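Local coordinates for protein 3-hydroxyisobutyrate dehydrogenase (Salmonella typhimurium, PDB 3G0O) that probably oxidises L-threonate to 2-dehydro-L-erythronate with NAD(+), or less readily NADP(+), as a member of the 3-hydroxyisobutyrate dehydrogenase-related family, at residues A[77-82]-A[106-111]. Sequence-based numbering, arbitrary orientation.
Sequences QVRQVL and SADAQE
Arg79 reaches across from helix 75-82 to two acids of helix 106-117, Asp108 and Glu111, which lie one turn apart. Its CB is directed at the other helix; with CG anti to the carbonyl carbon (chi1 -71°) and the chain extended from CG to NE, the guanidinium is carried across the gap to the acids. Only this end makes contact. Arg79 NH2 donates to Asp108 OD1 at 2.8 Å, while Arg79 NH1 gives the same OD1 a weak, more bent bond of 2.9 Å. Arg79 CZ, which joins the two donors, lies 3.3 Å from Asp108 OD1. OD1 lies near the guanidinium plane, at its edge, but the two flat groups are turned 72° apart, and NH2 approaches OD1 from above the carboxylate plane. Arg79 NH2 also forms a salt bridge with Glu111 OE1 at 3.1 Å, set obliquely to the guanidinium, so one nitrogen serves both acids. The cation would be expected to offset the repulsion between them. This network spans the surface between two neighbouring helices of the Rossmann-type nucleotide-binding domain. On the inward side, Val78 and Leu82 pack against Ile112, and Leu82 also touches Ile70 of strand 67-70. Ala109, turned away from 77-82, meets Ser176 of helix 174-202.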
# COMPACT_ATOMS: atom_id res chain seq x y z
N GLN A 77 -1.49 -22.90 -18.92
CA GLN A 77 -0.08 -23.01 -19.26
C GLN A 77 0.65 -24.01 -18.38
O GLN A 77 1.60 -24.66 -18.82
CB GLN A 77 0.58 -21.63 -19.19
CG GLN A 77 0.27 -20.75 -20.40
CD GLN A 77 0.73 -19.31 -20.25
OE1 GLN A 77 1.82 -19.05 -19.73
NE2 GLN A 77 -0.09 -18.38 -20.71
N VAL A 78 0.21 -24.15 -17.13
CA VAL A 78 0.84 -25.11 -16.23
C VAL A 78 0.54 -26.50 -16.77
O VAL A 78 1.43 -27.35 -16.88
CB VAL A 78 0.29 -25.01 -14.79
CG1 VAL A 78 0.91 -26.10 -13.92
CG2 VAL A 78 0.60 -23.64 -14.20
N ARG A 79 -0.72 -26.73 -17.12
CA ARG A 79 -1.14 -28.02 -17.66
C ARG A 79 -0.44 -28.35 -18.97
O ARG A 79 -0.13 -29.52 -19.23
CB ARG A 79 -2.66 -28.04 -17.86
CG ARG A 79 -3.45 -28.11 -16.56
CD ARG A 79 -4.90 -28.45 -16.83
NE ARG A 79 -5.58 -28.94 -15.63
CZ ARG A 79 -6.14 -28.16 -14.71
NH1 ARG A 79 -6.12 -26.84 -14.85
NH2 ARG A 79 -6.71 -28.71 -13.65
N GLN A 80 -0.18 -27.35 -19.80
CA GLN A 80 0.50 -27.58 -21.07
C GLN A 80 1.95 -27.98 -20.86
O GLN A 80 2.50 -28.77 -21.63
CB GLN A 80 0.41 -26.34 -21.98
CG GLN A 80 -0.97 -26.15 -22.60
CD GLN A 80 -1.05 -24.97 -23.56
OE1 GLN A 80 -0.30 -24.90 -24.55
NE2 GLN A 80 -1.95 -24.03 -23.28
N VAL A 81 2.58 -27.43 -19.83
CA VAL A 81 3.96 -27.75 -19.52
C VAL A 81 4.05 -29.17 -18.95
O VAL A 81 4.97 -29.93 -19.26
CB VAL A 81 4.56 -26.76 -18.49
CG1 VAL A 81 5.89 -27.30 -17.94
CG2 VAL A 81 4.79 -25.40 -19.15
N LEU A 82 3.06 -29.53 -18.14
CA LEU A 82 3.03 -30.84 -17.49
C LEU A 82 2.37 -31.97 -18.26
O LEU A 82 2.92 -33.07 -18.33
CB LEU A 82 2.36 -30.72 -16.11
CG LEU A 82 3.08 -29.87 -15.07
CD1 LEU A 82 2.30 -29.90 -13.76
CD2 LEU A 82 4.49 -30.41 -14.85
N SER A 106 -7.67 -23.08 -6.24
CA SER A 106 -7.34 -24.14 -5.30
C SER A 106 -7.70 -25.49 -5.92
O SER A 106 -6.96 -26.47 -5.77
CB SER A 106 -8.12 -23.96 -4.00
OG SER A 106 -7.75 -24.96 -3.06
N ALA A 107 -8.83 -25.53 -6.63
CA ALA A 107 -9.27 -26.76 -7.27
C ALA A 107 -8.22 -27.23 -8.28
O ALA A 107 -7.88 -28.41 -8.31
CB ALA A 107 -10.61 -26.53 -7.97
N ASP A 108 -7.72 -26.31 -9.10
CA ASP A 108 -6.71 -26.68 -10.10
C ASP A 108 -5.42 -27.18 -9.45
O ASP A 108 -4.80 -28.12 -9.94
CB ASP A 108 -6.41 -25.50 -11.02
CG ASP A 108 -7.44 -25.36 -12.14
OD1 ASP A 108 -7.95 -26.39 -12.61
OD2 ASP A 108 -7.71 -24.22 -12.56
N ALA A 109 -5.01 -26.54 -8.36
CA ALA A 109 -3.80 -26.96 -7.66
C ALA A 109 -3.97 -28.40 -7.15
O ALA A 109 -3.04 -29.21 -7.23
CB ALA A 109 -3.51 -26.03 -6.50
N GLN A 110 -5.15 -28.71 -6.63
CA GLN A 110 -5.43 -30.04 -6.12
C GLN A 110 -5.51 -31.08 -7.24
O GLN A 110 -5.00 -32.19 -7.11
CB GLN A 110 -6.73 -30.03 -5.31
CG GLN A 110 -6.64 -29.21 -4.03
CD GLN A 110 -7.98 -29.04 -3.34
OE1 GLN A 110 -8.64 -30.02 -3.01
NE2 GLN A 110 -8.38 -27.79 -3.13
N GLU A 111 -6.16 -30.71 -8.34
CA GLU A 111 -6.29 -31.60 -9.49
C GLU A 111 -4.92 -31.93 -10.08
O GLU A 111 -4.62 -33.08 -10.41
CB GLU A 111 -7.17 -30.95 -10.56
CG GLU A 111 -8.65 -30.89 -10.19
CD GLU A 111 -9.42 -29.90 -11.05
OE1 GLU A 111 -9.20 -29.86 -12.28
OE2 GLU A 111 -10.26 -29.16 -10.49